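Local coordinates for insecticidal crystal protein Cry35Ab1 (Bacillus thuringiensis, PDB 4JP0) that acts together with Cry34Ab1 as one component of a binary insecticidal toxin active on western corn rootworm, at residues Thr4-Tyr8 against Gln141-Leu145; Asn15-Ala20 against Ser31-Lys35; Asn44-Phe48 against Ile59-Ala64. All blocks are in the same frame, centred on the assembly; numbering follows the deposited sequence.

Contact 1: residues Thr4-Tyr8 against Gln141-Leu145; sequences TNKVY and QTIQL
The first and last strands of the N-terminal beta-trefoil, the ricin B-type lectin fold, pair here in antiparallel fashion, the touching parts, 5-7 and 141-145, running 160° apart. K6 and T142 form a non-hydrogen-bonded pair (CA-CA 4.4 Å), V7 and Q141 the adjoining hydrogen-bonded pair (CA-CA 5.1 Å), and N5 faces I143 at 5.4 Å between CA atoms. K6 to Y8 and Q141 to T142 are extended; T4 and N5, with psi near 30°, bend the chain away before the strand starts. Backbone hydrogen bonds run from V7 N to Q141 O (2.8 Å) and from I143 N to N5 O (2.9 Å, nearly straight at 175°). Between them lie two CA-H...O contacts, K6 CA to Q141 O at 3.1 Å and T142 CA to N5 O at 3.5 Å. N5, in the p rotamer, points toward the other segment and donates from ND2 to I143 O at 2.9 Å, adding a side-chain hydrogen bond just outside the paired residues, before strand 6-12 begins and after strand 135-142 ends. Nonpolar contacts are modest, in keeping with a largely surface position and 359 Å² of buried area. V7, chi1 t, rests CG2 on CB of Q141 at 3.9 Å, both on the face where Y62 touches them, while N5 CB meets L145 CG at 3.8 Å. K6 and T142 share the other face. The lysine ammonium is paired with D3, outside both segments. Its side chain is extended from an m chi1, and CE of K6 passes 3.3 Å from T142 OG1.

Contact 2: residues Asn15-Ala20 against Ser31-Lys35; sequences NGLYAA and SLMNK
Strands 18-20 and 31-33 form a twisted antiparallel beta hairpin of the beta-trefoil, their axes 4.5 Å apart at closest approach and their directions 128° apart. Y18-M33 and A20-S31 are hydrogen-bonded pairs (CA-CA 5.2 and 5.3 Å); A19-L32 between them is non-hydrogen-bonded (CA-CA 4.7 Å). Y18 N donates to M33 O (2.8 Å), M33 N to Y18 O (2.9 Å), A20 N to S31 O (2.9 Å) and S31 N to A20 O (2.9 Å). Ahead of the strand, N15 (chi1 p) closes an Asx turn, its OD1 accepting from L17 N at 2.9 Å, and G16 passes through it with phi 72°. A water joins the loop ends, donating to G16 O (2.9 Å) and accepting from K35 N (3.0 Å). On one face L32, chi1 m and chi2 t, packs its CB against L17 CB (3.7 Å) and its CD2 near A19 CB (4.3 Å); A112 also touches this leucine. The face of Y18, A20, S31 and M33 has M33, m in all three chi angles, setting CG 3.8 Å from A20 CB. Beyond the last pair, the extended K35 side chain follows the Y18 ring until NZ donates to OH of Y18 at 3.1 Å.

Contact 3: residues Asn44-Phe48 against Ile59-Ala64; sequences NLKWF and ITSYAA
The indole of W47 packs its six-membered ring against S61, bringing CZ3 to 3.3 Å from S61 CA and 3.5 Å from S61 CB. Its chi1 is m and chi2 107°, and W47 CB lies 4.1 Å from I59 CG2. Behind this contact, strands 43-52 and 56-61 form an antiparallel hairpin of the beta-trefoil. W47-S61 is a non-hydrogen-bonded pair and F48-T60 a hydrogen-bonded one, each with 5.0 Å between CA atoms. F48 N donates to T60 O and T60 N to F48 O, both at 2.8 Å; two residues along, past the W47-S61 pair, Y62 N donates to K46 O at 3.0 Å, and W47 CA makes a CA-H...O contact of 3.4 Å with T60 O. Across the sheet from the indole, F48 and Y62, both chi1 t, meet rim to rim: CD1 of F48 is 3.7 Å from CD1 of Y62, the centroids are 5.9 Å apart and the planes 17° apart. K46 CB reaches Y62 CB at 3.9 Å. N44 (chi1 t) makes an Asx turn, its OD1 accepting from K46 N at 3.0 Å while its ND2 donates to K46 O at 2.9 Å, and its CG packs 3.6 Å from A64 CB. A63, with phi 58° and psi 34°, turns the chain so that A64 points back to N44. W47 NE1 bonds to A19 O and its ring stacks edge-to-face with W70. K46 O thus accepts from both N44 ND2 and Y62 N, so the turn and the hairpin share one carbonyl, and the backbone N and O of K46 are both satisfied locally.

In the fold
From the N terminus, strand 6-12 enters first; one of its two neighbours, 135-142, comes only at the end of the domain, so contact 1 closes a loop of 132 residues. Contacts 2 and 3 both lie within that loop, one after the other: 31-33 returns against 18-22 before 56-61 turns back on 43-52, each closing a loop of ten residues between its segments. None cross. Strand 43-52 connects the three, pairing with both 6-12 and 18-22. Contact 3 consequently touches contact 1, with Y8 N 2.7 Å from W47 O, and contact 2, through A20 CB and L45 CD2 at 3.4 Å; contacts 1 and 2 remain about 7 Å apart at their nearest atoms.

Contact 1: residues Thr4-Tyr8 against Gln141-Leu145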
ATOM      1  N   THR A   4     -13.176   4.672 -12.544  1.00 15.87           N
ATOM      2  CA  THR A   4     -12.184   3.660 -12.843  1.00 15.28           C
ATOM      3  C   THR A   4     -12.611   2.251 -12.416  1.00 14.66           C
ATOM      4  O   THR A   4     -11.754   1.392 -12.133  1.00 15.56           O
ATOM      5  CB  THR A   4     -10.820   4.035 -12.234  1.00 16.03           C
ATOM      6  OG1 THR A   4     -10.989   4.411 -10.853  1.00 15.30           O
ATOM      7  CG2 THR A   4     -10.279   5.316 -12.920  1.00 14.28           C
ATOM      8  N   ASN A   5     -13.911   2.016 -12.342  1.00 14.43           N
ATOM      9  CA  ASN A   5     -14.408   0.673 -12.091  1.00 14.85           C
ATOM     10  C   ASN A   5     -15.245   0.219 -13.265  1.00 15.21           C
ATOM     11  O   ASN A   5     -16.203  -0.517 -13.124  1.00 14.17           O
ATOM     12  CB  ASN A   5     -15.224   0.629 -10.792  1.00 15.93           C
ATOM     13  CG  ASN A   5     -16.480   1.471 -10.871  1.00 18.26           C
ATOM     14  OD1 ASN A   5     -16.542   2.485 -11.588  1.00 17.55           O
ATOM     15  ND2 ASN A   5     -17.492   1.059 -10.122  1.00 18.82           N
ATOM     16  N   LYS A   6     -14.847   0.651 -14.451  1.00 14.62           N
ATOM     17  CA  LYS A   6     -15.577   0.302 -15.668  1.00 14.36           C
ATOM     18  C   LYS A   6     -14.706  -0.298 -16.745  1.00 14.50           C
ATOM     19  O   LYS A   6     -13.494  -0.008 -16.837  1.00 13.25           O
ATOM     20  CB  LYS A   6     -16.230   1.574 -16.243  1.00 13.92           C
ATOM     21  CG  LYS A   6     -17.410   2.050 -15.411  1.00 13.88           C
ATOM     22  CD  LYS A   6     -17.964   3.379 -15.963  1.00 19.07           C
ATOM     23  CE  LYS A   6     -19.294   3.704 -15.292  1.00 19.16           C
ATOM     24  NZ  LYS A   6     -19.578   5.145 -15.416  1.00 22.03           N
ATOM     25  N   VAL A   7     -15.345  -1.074 -17.613  1.00 13.53           N
ATOM     26  CA  VAL A   7     -14.698  -1.548 -18.817  1.00 14.20           C
ATOM     27  C   VAL A   7     -15.188  -0.590 -19.918  1.00 15.07           C
ATOM     28  O   VAL A   7     -16.393  -0.392 -20.082  1.00 14.31           O
ATOM     29  CB  VAL A   7     -15.162  -3.011 -19.179  1.00 14.69           C
ATOM     30  CG1 VAL A   7     -14.506  -3.461 -20.469  1.00 13.89           C
ATOM     31  CG2 VAL A   7     -14.817  -3.983 -18.026  1.00 16.62           C
ATOM     32  N   TYR A   8     -14.262   0.007 -20.652  1.00 12.81           N
ATOM     33  CA  TYR A   8     -14.598   1.009 -21.638  1.00 14.30           C
ATOM     34  C   TYR A   8     -14.248   0.572 -23.035  1.00 14.22           C
ATOM     35  O   TYR A   8     -13.305  -0.159 -23.224  1.00 15.60           O
ATOM     36  CB  TYR A   8     -13.741   2.251 -21.373  1.00 14.12           C
ATOM     37  CG  TYR A   8     -14.117   3.060 -20.169  1.00 15.45           C
ATOM     38  CD1 TYR A   8     -13.357   2.997 -18.999  1.00 15.06           C
ATOM     39  CD2 TYR A   8     -15.210   3.918 -20.201  1.00 14.83           C
ATOM     40  CE1 TYR A   8     -13.701   3.781 -17.897  1.00 15.27           C
ATOM     41  CE2 TYR A   8     -15.557   4.690 -19.086  1.00 16.58           C
ATOM     42  CZ  TYR A   8     -14.787   4.630 -17.962  1.00 14.82           C
ATOM     43  OH  TYR A   8     -15.089   5.403 -16.879  1.00 13.42           O
ATOM     44  N   GLN A 141     -19.310  -2.146 -19.060  1.00 14.19           N
ATOM     45  CA  GLN A 141     -19.486  -2.903 -17.818  1.00 14.84           C
ATOM     46  C   GLN A 141     -19.018  -2.068 -16.640  1.00 14.51           C
ATOM     47  O   GLN A 141     -18.028  -1.358 -16.740  1.00 11.83           O
ATOM     48  CB  GLN A 141     -18.720  -4.235 -17.849  1.00 14.51           C
ATOM     49  CG  GLN A 141     -19.031  -5.133 -16.632  1.00 16.36           C
ATOM     50  CD  GLN A 141     -18.393  -6.511 -16.751  1.00 21.09           C
ATOM     51  OE1 GLN A 141     -17.838  -6.853 -17.791  1.00 23.27           O
ATOM     52  NE2 GLN A 141     -18.473  -7.287 -15.701  1.00 20.02           N
ATOM     53  N   THR A 142     -19.744  -2.141 -15.534  1.00 14.48           N
ATOM     54  CA  THR A 142     -19.311  -1.501 -14.305  1.00 15.16           C
ATOM     55  C   THR A 142     -19.179  -2.605 -13.235  1.00 16.28           C
ATOM     56  O   THR A 142     -20.094  -3.441 -13.069  1.00 16.55           O
ATOM     57  CB  THR A 142     -20.341  -0.442 -13.842  1.00 15.21           C
ATOM     58  OG1 THR A 142     -20.431   0.599 -14.820  1.00 12.80           O
ATOM     59  CG2 THR A 142     -19.827   0.290 -12.574  1.00 14.55           C
ATOM     60  N   ILE A 143     -18.059  -2.598 -12.526  1.00 15.88           N
ATOM     61  CA  ILE A 143     -17.793  -3.540 -11.458  1.00 17.68           C
ATOM     62  C   ILE A 143     -17.944  -2.809 -10.150  1.00 18.40           C
ATOM     63  O   ILE A 143     -17.293  -1.789  -9.923  1.00 18.57           O
ATOM     64  CB  ILE A 143     -16.335  -4.054 -11.548  1.00 18.78           C
ATOM     65  CG1 ILE A 143     -15.994  -4.514 -12.951  1.00 21.23           C
ATOM     66  CG2 ILE A 143     -16.081  -5.182 -10.488  1.00 19.65           C
ATOM     67  CD1 ILE A 143     -16.824  -5.590 -13.377  1.00 24.36           C
ATOM     68  N   GLN A 144     -18.775  -3.335  -9.263  1.00 19.27           N
ATOM     69  CA  GLN A 144     -18.956  -2.726  -7.945  1.00 19.97           C
ATOM     70  C   GLN A 144     -17.719  -3.041  -7.095  1.00 21.13           C
ATOM     71  O   GLN A 144     -17.230  -4.184  -7.058  1.00 21.82           O
ATOM     72  CB  GLN A 144     -20.245  -3.256  -7.280  1.00 21.19           C
ATOM     73  CG  GLN A 144     -21.579  -2.998  -8.062  1.00 23.14           C
ATOM     74  CD  GLN A 144     -21.923  -1.508  -8.232  1.00 26.96           C
ATOM     75  OE1 GLN A 144     -21.532  -0.676  -7.408  1.00 26.94           O
ATOM     76  NE2 GLN A 144     -22.674  -1.176  -9.293  1.00 23.43           N
ATOM     77  N   LEU A 145     -17.199  -2.025  -6.424  1.00 20.56           N
ATOM     78  CA  LEU A 145     -15.954  -2.190  -5.671  1.00 20.65           C
ATOM     79  C   LEU A 145     -16.193  -2.437  -4.193  1.00 20.13           C
ATOM     80  O   LEU A 145     -17.235  -2.096  -3.682  1.00 18.05           O
ATOM     81  CB  LEU A 145     -15.078  -0.968  -5.865  1.00 20.76           C
ATOM     82  CG  LEU A 145     -14.605  -0.763  -7.308  1.00 23.99           C
ATOM     83  CD1 LEU A 145     -13.395   0.132  -7.301  1.00 25.50           C
ATOM     84  CD2 LEU A 145     -14.251  -2.095  -7.968  1.00 25.45           C
TER

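Contact 2: residues Asn15-Ala20 against Ser31-Lys35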
ATOM      1  N   ASN A  15     -13.727   9.465 -37.073  1.00 12.96           N
ATOM      2  CA  ASN A  15     -13.932   8.334 -37.984  1.00 13.50           C
ATOM      3  C   ASN A  15     -14.766   7.169 -37.455  1.00 14.37           C
ATOM      4  O   ASN A  15     -15.057   6.224 -38.190  1.00 13.33           O
ATOM      5  CB  ASN A  15     -12.575   7.870 -38.513  1.00 14.04           C
ATOM      6  CG  ASN A  15     -11.704   7.200 -37.453  1.00 13.50           C
ATOM      7  OD1 ASN A  15     -12.181   6.563 -36.499  1.00 13.99           O
ATOM      8  ND2 ASN A  15     -10.405   7.279 -37.663  1.00 14.24           N
ATOM      9  N   GLY A  16     -15.103   7.230 -36.170  1.00 13.60           N
ATOM     10  CA  GLY A  16     -16.022   6.274 -35.544  1.00 13.79           C
ATOM     11  C   GLY A  16     -15.465   4.869 -35.322  1.00 14.07           C
ATOM     12  O   GLY A  16     -16.210   3.945 -34.940  1.00 14.65           O
ATOM     13  N   LEU A  17     -14.162   4.713 -35.532  1.00 13.58           N
ATOM     14  CA  LEU A  17     -13.464   3.432 -35.343  1.00 12.86           C
ATOM     15  C   LEU A  17     -13.058   3.229 -33.905  1.00 13.58           C
ATOM     16  O   LEU A  17     -12.938   4.213 -33.176  1.00 12.13           O
ATOM     17  CB  LEU A  17     -12.263   3.377 -36.278  1.00 14.21           C
ATOM     18  CG  LEU A  17     -12.581   3.499 -37.781  1.00 12.90           C
ATOM     19  CD1 LEU A  17     -11.254   3.376 -38.535  1.00 14.87           C
ATOM     20  CD2 LEU A  17     -13.591   2.408 -38.212  1.00 16.94           C
ATOM     21  N   TYR A  18     -12.913   1.965 -33.476  1.00 13.52           N
ATOM     22  CA  TYR A  18     -12.581   1.652 -32.081  1.00 13.56           C
ATOM     23  C   TYR A  18     -11.146   1.165 -31.885  1.00 13.68           C
ATOM     24  O   TYR A  18     -10.644   0.337 -32.657  1.00 12.84           O
ATOM     25  CB  TYR A  18     -13.519   0.567 -31.565  1.00 14.05           C
ATOM     26  CG  TYR A  18     -14.938   1.093 -31.384  1.00 14.00           C
ATOM     27  CD1 TYR A  18     -15.786   1.309 -32.473  1.00 14.18           C
ATOM     28  CD2 TYR A  18     -15.431   1.354 -30.123  1.00 14.40           C
ATOM     29  CE1 TYR A  18     -17.120   1.803 -32.288  1.00 13.58           C
ATOM     30  CE2 TYR A  18     -16.748   1.840 -29.924  1.00 15.56           C
ATOM     31  CZ  TYR A  18     -17.572   2.061 -31.021  1.00 14.79           C
ATOM     32  OH  TYR A  18     -18.850   2.542 -30.823  1.00 17.06           O
ATOM     33  N   ALA A  19     -10.521   1.637 -30.809  1.00 11.84           N
ATOM     34  CA  ALA A  19      -9.173   1.211 -30.486  1.00 12.68           C
ATOM     35  C   ALA A  19      -9.229  -0.289 -30.190  1.00 14.43           C
ATOM     36  O   ALA A  19     -10.121  -0.756 -29.436  1.00 14.16           O
ATOM     37  CB  ALA A  19      -8.666   1.986 -29.259  1.00 12.37           C
ATOM     38  N   ALA A  20      -8.269  -1.040 -30.731  1.00 14.51           N
ATOM     39  CA  ALA A  20      -8.339  -2.508 -30.672  1.00 14.74           C
ATOM     40  C   ALA A  20      -6.973  -3.178 -30.666  1.00 14.76           C
ATOM     41  O   ALA A  20      -6.035  -2.658 -31.239  1.00 14.52           O
ATOM     42  CB  ALA A  20      -9.096  -3.000 -31.901  1.00 15.80           C
ATOM     43  N   SER A  31      -4.662  -0.661 -32.895  1.00 13.35           N
ATOM     44  CA  SER A  31      -5.129  -0.090 -34.165  1.00 14.16           C
ATOM     45  C   SER A  31      -6.557   0.407 -34.012  1.00 13.09           C
ATOM     46  O   SER A  31      -7.114   0.366 -32.934  1.00 11.66           O
ATOM     47  CB  SER A  31      -5.124  -1.154 -35.268  1.00 14.62           C
ATOM     48  OG  SER A  31      -5.955  -2.268 -34.836  1.00 16.14           O
ATOM     49  N   LEU A  32      -7.153   0.850 -35.106  1.00 13.24           N
ATOM     50  CA  LEU A  32      -8.543   1.281 -35.094  1.00 13.83           C
ATOM     51  C   LEU A  32      -9.341   0.376 -36.004  1.00 14.96           C
ATOM     52  O   LEU A  32      -9.029   0.257 -37.196  1.00 15.15           O
ATOM     53  CB  LEU A  32      -8.680   2.747 -35.554  1.00 15.20           C
ATOM     54  CG  LEU A  32      -8.076   3.787 -34.593  1.00 15.61           C
ATOM     55  CD1 LEU A  32      -8.179   5.247 -35.129  1.00 15.38           C
ATOM     56  CD2 LEU A  32      -8.756   3.660 -33.213  1.00 15.81           C
ATOM     57  N   MET A  33     -10.429  -0.188 -35.473  1.00 14.20           N
ATOM     58  CA  MET A  33     -11.231  -1.161 -36.228  1.00 15.68           C
ATOM     59  C   MET A  33     -12.670  -0.724 -36.257  1.00 16.36           C
ATOM     60  O   MET A  33     -13.142  -0.098 -35.296  1.00 14.34           O
ATOM     61  CB  MET A  33     -11.198  -2.537 -35.532  1.00 16.03           C
ATOM     62  CG  MET A  33      -9.829  -3.230 -35.603  1.00 18.44           C
ATOM     63  SD  MET A  33      -9.448  -3.694 -37.326  1.00 22.86           S
ATOM     64  CE  MET A  33     -10.796  -4.842 -37.594  1.00 25.07           C
ATOM     65  N   ASN A  34     -13.382  -1.120 -37.323  1.00 17.81           N
ATOM     66  CA  ASN A  34     -14.824  -0.895 -37.412  1.00 19.44           C
ATOM     67  C   ASN A  34     -15.527  -1.996 -36.612  1.00 20.94           C
ATOM     68  O   ASN A  34     -15.182  -3.170 -36.750  1.00 20.31           O
ATOM     69  CB  ASN A  34     -15.301  -0.920 -38.861  1.00 20.23           C
ATOM     70  CG  ASN A  34     -16.754  -0.518 -38.988  1.00 21.46           C
ATOM     71  OD1 ASN A  34     -17.615  -1.077 -38.335  1.00 22.25           O
ATOM     72  ND2 ASN A  34     -17.024   0.480 -39.817  1.00 24.08           N
ATOM     73  N   LYS A  35     -16.485  -1.628 -35.769  1.00 22.13           N
ATOM     74  CA  LYS A  35     -17.066  -2.623 -34.869  1.00 26.44           C
ATOM     75  C   LYS A  35     -17.853  -3.666 -35.607  1.00 27.95           C
ATOM     76  O   LYS A  35     -18.197  -4.695 -35.023  1.00 29.08           O
ATOM     77  CB  LYS A  35     -17.876  -2.003 -33.715  1.00 26.05           C
ATOM     78  CG  LYS A  35     -19.134  -1.266 -34.138  1.00 28.47           C
ATOM     79  CD  LYS A  35     -19.592  -0.347 -32.970  1.00 29.59           C
ATOM     80  CE  LYS A  35     -20.814   0.490 -33.310  1.00 33.63           C
ATOM     81  NZ  LYS A  35     -21.344   1.215 -32.089  1.00 30.54           N
TER
HETATM   82  O   HOH W   1     -16.944   1.341 -35.867  1.00 18.51           O
HETATM   83  O   HOH W   2      -4.494  -3.998 -33.648  1.00 14.78           O

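Contact 3: residues Asn44-Phe48 against Ile59-Ala64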
ATOM      1  N   ASN A  44      -9.663  -7.407 -29.412  1.00 14.43           N
ATOM      2  CA  ASN A  44     -10.191  -6.912 -28.161  1.00 14.76           C
ATOM      3  C   ASN A  44     -10.457  -5.415 -28.278  1.00 14.38           C
ATOM      4  O   ASN A  44      -9.560  -4.684 -28.690  1.00 13.46           O
ATOM      5  CB  ASN A  44      -9.175  -7.080 -27.030  1.00 14.36           C
ATOM      6  CG  ASN A  44      -9.628  -6.382 -25.765  1.00 13.75           C
ATOM      7  OD1 ASN A  44     -10.725  -6.627 -25.304  1.00 14.57           O
ATOM      8  ND2 ASN A  44      -8.815  -5.432 -25.247  1.00 10.00           N
ATOM      9  N   LEU A  45     -11.655  -4.967 -27.899  1.00 14.04           N
ATOM     10  CA  LEU A  45     -11.971  -3.532 -27.856  1.00 13.84           C
ATOM     11  C   LEU A  45     -12.192  -3.017 -26.435  1.00 13.38           C
ATOM     12  O   LEU A  45     -12.614  -1.868 -26.266  1.00 11.95           O
ATOM     13  CB  LEU A  45     -13.274  -3.243 -28.628  1.00 13.53           C
ATOM     14  CG  LEU A  45     -13.443  -3.830 -30.026  1.00 18.03           C
ATOM     15  CD1 LEU A  45     -14.745  -3.375 -30.702  1.00 19.76           C
ATOM     16  CD2 LEU A  45     -12.262  -3.457 -30.853  1.00 18.23           C
ATOM     17  N   LYS A  46     -11.887  -3.838 -25.424  1.00 12.55           N
ATOM     18  CA  LYS A  46     -12.266  -3.526 -24.041  1.00 13.23           C
ATOM     19  C   LYS A  46     -11.063  -3.078 -23.263  1.00 13.11           C
ATOM     20  O   LYS A  46     -10.073  -3.793 -23.236  1.00 12.38           O
ATOM     21  CB  LYS A  46     -12.873  -4.749 -23.346  1.00 13.93           C
ATOM     22  CG  LYS A  46     -14.260  -5.139 -23.891  1.00 15.23           C
ATOM     23  CD  LYS A  46     -14.845  -6.325 -23.133  1.00 18.61           C
ATOM     24  CE  LYS A  46     -16.138  -6.811 -23.792  1.00 21.99           C
ATOM     25  NZ  LYS A  46     -16.853  -7.823 -22.947  1.00 23.17           N
ATOM     26  N   TRP A  47     -11.204  -1.928 -22.603  1.00 11.82           N
ATOM     27  CA  TRP A  47     -10.105  -1.300 -21.889  1.00 13.58           C
ATOM     28  C   TRP A  47     -10.518  -0.979 -20.444  1.00 13.61           C
ATOM     29  O   TRP A  47     -11.676  -0.606 -20.190  1.00 13.73           O
ATOM     30  CB  TRP A  47      -9.652  -0.010 -22.619  1.00 13.68           C
ATOM     31  CG  TRP A  47      -9.381  -0.289 -24.011  1.00 15.01           C
ATOM     32  CD1 TRP A  47     -10.141   0.076 -25.094  1.00 16.16           C
ATOM     33  CD2 TRP A  47      -8.296  -1.058 -24.514  1.00 14.41           C
ATOM     34  NE1 TRP A  47      -9.572  -0.422 -26.241  1.00 14.23           N
ATOM     35  CE2 TRP A  47      -8.458  -1.150 -25.908  1.00 18.32           C
ATOM     36  CE3 TRP A  47      -7.204  -1.726 -23.913  1.00 15.79           C
ATOM     37  CZ2 TRP A  47      -7.562  -1.875 -26.730  1.00 18.91           C
ATOM     38  CZ3 TRP A  47      -6.303  -2.436 -24.732  1.00 16.77           C
ATOM     39  CH2 TRP A  47      -6.491  -2.482 -26.124  1.00 19.40           C
ATOM     40  N   PHE A  48      -9.586  -1.168 -19.509  1.00 12.61           N
ATOM     41  CA  PHE A  48      -9.854  -0.857 -18.094  1.00 13.26           C
ATOM     42  C   PHE A  48      -8.899   0.217 -17.646  1.00 13.47           C
ATOM     43  O   PHE A  48      -7.670   0.104 -17.855  1.00 13.20           O
ATOM     44  CB  PHE A  48      -9.684  -2.114 -17.223  1.00 14.29           C
ATOM     45  CG  PHE A  48     -10.377  -2.031 -15.905  1.00 13.80           C
ATOM     46  CD1 PHE A  48     -11.624  -2.623 -15.738  1.00 13.84           C
ATOM     47  CD2 PHE A  48      -9.784  -1.383 -14.820  1.00 13.16           C
ATOM     48  CE1 PHE A  48     -12.282  -2.555 -14.522  1.00 14.91           C
ATOM     49  CE2 PHE A  48     -10.450  -1.305 -13.591  1.00 13.22           C
ATOM     50  CZ  PHE A  48     -11.697  -1.898 -13.447  1.00 15.69           C
ATOM     51  N   ILE A  59      -3.887   2.476 -18.982  1.00 11.87           N
ATOM     52  CA  ILE A  59      -4.969   1.909 -19.808  1.00 12.35           C
ATOM     53  C   ILE A  59      -4.638   0.425 -20.082  1.00 13.15           C
ATOM     54  O   ILE A  59      -3.620   0.092 -20.765  1.00 12.85           O
ATOM     55  CB  ILE A  59      -5.072   2.692 -21.124  1.00 12.85           C
ATOM     56  CG1 ILE A  59      -5.266   4.199 -20.835  1.00 14.38           C
ATOM     57  CG2 ILE A  59      -6.191   2.070 -22.013  1.00 11.54           C
ATOM     58  CD1 ILE A  59      -5.350   5.110 -22.128  1.00 15.53           C
ATOM     59  N   THR A  60      -5.501  -0.456 -19.574  1.00 12.78           N
ATOM     60  CA  THR A  60      -5.198  -1.885 -19.534  1.00 12.71           C
ATOM     61  C   THR A  60      -6.068  -2.684 -20.450  1.00 13.32           C
ATOM     62  O   THR A  60      -7.282  -2.479 -20.476  1.00 12.80           O
ATOM     63  CB  THR A  60      -5.450  -2.400 -18.117  1.00 13.03           C
ATOM     64  OG1 THR A  60      -4.679  -1.607 -17.189  1.00 13.37           O
ATOM     65  CG2 THR A  60      -4.979  -3.870 -17.952  1.00 13.41           C
ATOM     66  N   SER A  61      -5.458  -3.583 -21.207  1.00 12.50           N
ATOM     67  CA  SER A  61      -6.247  -4.456 -22.082  1.00 12.79           C
ATOM     68  C   SER A  61      -7.083  -5.368 -21.159  1.00 13.87           C
ATOM     69  O   SER A  61      -6.548  -6.150 -20.344  1.00 13.63           O
ATOM     70  CB  SER A  61      -5.318  -5.277 -22.966  1.00 13.35           C
ATOM     71  OG  SER A  61      -6.072  -5.925 -23.966  1.00 12.55           O
ATOM     72  N   TYR A  62      -8.396  -5.305 -21.305  1.00 12.30           N
ATOM     73  CA  TYR A  62      -9.244  -5.984 -20.327  1.00 13.00           C
ATOM     74  C   TYR A  62      -9.380  -7.464 -20.600  1.00 13.91           C
ATOM     75  O   TYR A  62     -10.110  -7.860 -21.488  1.00 13.78           O
ATOM     76  CB  TYR A  62     -10.618  -5.306 -20.239  1.00 12.71           C
ATOM     77  CG  TYR A  62     -11.534  -5.919 -19.194  1.00 12.87           C
ATOM     78  CD1 TYR A  62     -11.317  -5.695 -17.845  1.00 13.36           C
ATOM     79  CD2 TYR A  62     -12.593  -6.738 -19.564  1.00 14.50           C
ATOM     80  CE1 TYR A  62     -12.160  -6.254 -16.882  1.00 13.08           C
ATOM     81  CE2 TYR A  62     -13.428  -7.289 -18.631  1.00 13.60           C
ATOM     82  CZ  TYR A  62     -13.206  -7.071 -17.293  1.00 14.52           C
ATOM     83  OH  TYR A  62     -14.067  -7.596 -16.353  1.00 16.37           O
ATOM     84  N   ALA A  63      -8.634  -8.278 -19.850  1.00 14.08           N
ATOM     85  CA  ALA A  63      -8.682  -9.734 -19.979  1.00 14.63           C
ATOM     86  C   ALA A  63      -8.343 -10.164 -21.402  1.00 16.27           C
ATOM     87  O   ALA A  63      -8.909 -11.144 -21.940  1.00 14.96           O
ATOM     88  CB  ALA A  63     -10.046 -10.266 -19.602  1.00 16.12           C
ATOM     89  N   ALA A  64      -7.451  -9.398 -22.023  1.00 14.50           N
ATOM     90  CA  ALA A  64      -6.888  -9.784 -23.303  1.00 14.37           C
ATOM     91  C   ALA A  64      -5.405  -9.424 -23.274  1.00 14.11           C
ATOM     92  O   ALA A  64      -5.002  -8.567 -22.485  1.00 12.65           O
ATOM     93  CB  ALA A  64      -7.566  -9.068 -24.422  1.00 13.44           C
TER